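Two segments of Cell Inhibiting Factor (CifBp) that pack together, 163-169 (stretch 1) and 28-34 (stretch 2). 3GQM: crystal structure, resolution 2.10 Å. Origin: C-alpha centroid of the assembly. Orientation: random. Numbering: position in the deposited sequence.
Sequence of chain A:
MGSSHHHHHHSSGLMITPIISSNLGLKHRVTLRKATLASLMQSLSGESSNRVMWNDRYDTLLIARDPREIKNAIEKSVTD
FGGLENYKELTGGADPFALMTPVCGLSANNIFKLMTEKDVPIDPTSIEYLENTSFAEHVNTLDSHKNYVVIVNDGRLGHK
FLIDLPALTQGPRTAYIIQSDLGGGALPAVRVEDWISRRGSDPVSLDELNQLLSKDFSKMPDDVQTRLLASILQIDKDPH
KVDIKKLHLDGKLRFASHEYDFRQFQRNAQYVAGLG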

# COMPACT_ATOMS: atom_id res chain seq x y z
N ILE A 163 1.51 -2.36 -6.56
CA ILE A 163 1.55 -3.56 -7.36
C ILE A 163 2.89 -4.25 -7.09
O ILE A 163 3.93 -3.67 -7.35
CB ILE A 163 1.48 -3.23 -8.86
CG1 ILE A 163 0.15 -2.51 -9.15
CG2 ILE A 163 1.53 -4.53 -9.64
CD1 ILE A 163 0.13 -1.64 -10.40
N ASP A 164 2.84 -5.47 -6.55
CA ASP A 164 4.03 -6.26 -6.29
C ASP A 164 4.33 -7.17 -7.52
O ASP A 164 3.45 -7.91 -7.97
CB ASP A 164 3.77 -7.09 -5.05
CG ASP A 164 5.04 -7.77 -4.52
OD1 ASP A 164 6.11 -7.65 -5.10
OD2 ASP A 164 4.93 -8.47 -3.51
N LEU A 165 5.53 -7.08 -8.04
CA LEU A 165 5.97 -7.87 -9.22
C LEU A 165 7.18 -8.74 -8.85
O LEU A 165 8.31 -8.46 -9.25
CB LEU A 165 6.35 -6.93 -10.38
CG LEU A 165 5.24 -5.96 -10.82
CD1 LEU A 165 5.79 -4.83 -11.68
CD2 LEU A 165 4.16 -6.69 -11.61
N PRO A 166 6.95 -9.80 -8.07
CA PRO A 166 8.13 -10.59 -7.71
C PRO A 166 8.62 -11.37 -8.91
O PRO A 166 7.81 -11.72 -9.77
CB PRO A 166 7.62 -11.57 -6.65
CG PRO A 166 6.11 -11.60 -6.79
CD PRO A 166 5.69 -10.36 -7.56
N ALA A 167 9.91 -11.65 -8.98
CA ALA A 167 10.37 -12.58 -10.04
C ALA A 167 10.05 -14.03 -9.63
O ALA A 167 10.34 -14.46 -8.51
CB ALA A 167 11.83 -12.39 -10.37
N LEU A 168 9.38 -14.74 -10.53
CA LEU A 168 9.01 -16.16 -10.34
C LEU A 168 9.71 -17.08 -11.35
O LEU A 168 9.54 -16.94 -12.57
CB LEU A 168 7.48 -16.34 -10.39
CG LEU A 168 6.66 -16.26 -9.09
CD1 LEU A 168 7.25 -15.40 -7.95
CD2 LEU A 168 5.25 -15.77 -9.44
N THR A 169 10.50 -18.02 -10.81
CA THR A 169 11.34 -18.95 -11.61
C THR A 169 10.51 -19.78 -12.61
O THR A 169 9.53 -20.42 -12.23
CB THR A 169 12.15 -19.88 -10.71
OG1 THR A 169 12.71 -19.11 -9.64
CG2 THR A 169 13.28 -20.56 -11.49
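Stretch 2 28-34: HRVTLRK

Stretch 1 is the end of a strand and the loop that follows it. Residues 163-165 are extended, and the strand begins earlier in the chain. From Pro166 to Thr169 the backbone stays open but is no longer strand. Stretch 2 is the start of a helix. Residues 29-34 are helical, and the helix runs on beyond Lys34. Its first turns are closed by backbone hydrogen bonds: Leu32 N to His28 O (3.2 Å), Arg33 N to Arg29 O (2.9 Å) and Lys34 N to Val30 O (3.0 Å).

The two segments run in opposite senses across the contact. Arg33 lies beside Asp164 and Pro166, while Arg29, one turn earlier, lies beside Pro166, Ala167 and Leu168. The backbones stay well apart; the closest CA atoms are those of Leu168 and Arg29, at 7.2 Å. Side chains therefore make most of the contact, which buries 297 Å² in total.

The main polar contact is a salt bridge between Asp164 and Arg33. Both residues are buried, and both point their CA-to-CB bonds toward the other stretch. Arg33 is extended, with chi1 to chi3 all t, so its guanidinium reaches the carboxylate. Asp164 OD2 accepts two hydrogen bonds. One comes from Arg33 NE at 2.6 Å, with an N-H...O angle of 159°. The other comes from Arg33 NH2 to the same Asp164 OD2 at 2.9 Å, and its angle of 134° is more bent. The oxygen lies near the guanidinium plane, at its edge, where the N-H groups point. Asp164 OD1 and Arg33 NH1 are hydrogen-bonded elsewhere in the structure.

Arg29 behaves differently. Its NH1 is 3.8 Å from Ala167 O, a contact too long to count as a hydrogen bond. That nitrogen is satisfied elsewhere in the structure. The aliphatic part of Arg29 also meets stretch 1. Its CD is 4.3 Å from Pro166 CB, and its CB is 4.4 Å from Leu168 CD1.

Pro166 packs against both arginines. Its CG is 4.2 Å from Arg33 CD, next to the salt bridge. Farther along, Leu168 CD2 meets Val30 CG2 at 3.7 Å, the closest apolar approach between the stretches. The CA-to-CB bond of Leu168 points sideways, but the end of the side chain comes nearer to the helix. Ile163 and Leu165 point away and take no part. Thr31, Leu32 and Lys34 also make no contact with stretch 1.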

# COMPACT_ATOMS: atom_id res chain seq x y z
N HIS A 28 9.50 -21.29 -4.59
CA HIS A 28 8.27 -21.08 -3.78
C HIS A 28 8.39 -19.78 -3.04
O HIS A 28 7.98 -19.65 -1.88
CB HIS A 28 8.08 -22.23 -2.77
CG HIS A 28 9.06 -23.36 -2.95
ND1 HIS A 28 8.66 -24.64 -3.30
CD2 HIS A 28 10.40 -23.40 -2.82
CE1 HIS A 28 9.73 -25.41 -3.39
NE2 HIS A 28 10.80 -24.68 -3.11
N ARG A 29 8.97 -18.80 -3.70
CA ARG A 29 8.86 -17.41 -3.27
C ARG A 29 7.40 -17.02 -3.01
O ARG A 29 7.13 -16.24 -2.10
CB ARG A 29 9.49 -16.48 -4.31
CG ARG A 29 9.40 -14.99 -3.97
CD ARG A 29 10.47 -14.19 -4.70
NE ARG A 29 11.80 -14.70 -4.37
CZ ARG A 29 12.93 -14.29 -4.94
NH1 ARG A 29 12.90 -13.36 -5.90
NH2 ARG A 29 14.10 -14.81 -4.57
N VAL A 30 6.45 -17.55 -3.77
CA VAL A 30 5.05 -17.11 -3.56
C VAL A 30 4.52 -17.54 -2.19
O VAL A 30 3.89 -16.76 -1.48
CB VAL A 30 4.09 -17.56 -4.66
CG1 VAL A 30 2.64 -17.20 -4.26
CG2 VAL A 30 4.45 -16.91 -5.99
N THR A 31 4.79 -18.80 -1.85
CA THR A 31 4.41 -19.36 -0.58
C THR A 31 5.08 -18.60 0.58
O THR A 31 4.44 -18.32 1.59
CB THR A 31 4.84 -20.87 -0.54
OG1 THR A 31 4.12 -21.56 -1.58
CG2 THR A 31 4.51 -21.46 0.81
N LEU A 32 6.35 -18.27 0.44
CA LEU A 32 7.06 -17.55 1.51
C LEU A 32 6.53 -16.11 1.68
O LEU A 32 6.36 -15.61 2.79
CB LEU A 32 8.55 -17.47 1.21
CG LEU A 32 9.32 -18.82 1.24
CD1 LEU A 32 10.71 -18.62 0.70
CD2 LEU A 32 9.36 -19.34 2.64
N ARG A 33 6.34 -15.44 0.55
CA ARG A 33 5.76 -14.08 0.47
C ARG A 33 4.47 -14.10 1.28
O ARG A 33 4.25 -13.29 2.21
CB ARG A 33 5.49 -13.76 -1.02
CG ARG A 33 4.97 -12.37 -1.30
CD ARG A 33 4.72 -12.11 -2.81
NE ARG A 33 4.02 -10.82 -2.92
CZ ARG A 33 2.73 -10.63 -2.72
NH1 ARG A 33 1.91 -11.67 -2.50
NH2 ARG A 33 2.22 -9.40 -2.83
N LYS A 34 3.63 -15.08 0.98
CA LYS A 34 2.32 -15.18 1.67
C LYS A 34 2.47 -15.29 3.18
O LYS A 34 1.78 -14.59 3.95
CB LYS A 34 1.52 -16.34 1.05
CG LYS A 34 0.23 -16.70 1.81
CD LYS A 34 -0.49 -17.73 0.97
CE LYS A 34 -1.49 -18.54 1.78
NZ LYS A 34 -2.69 -17.73 2.13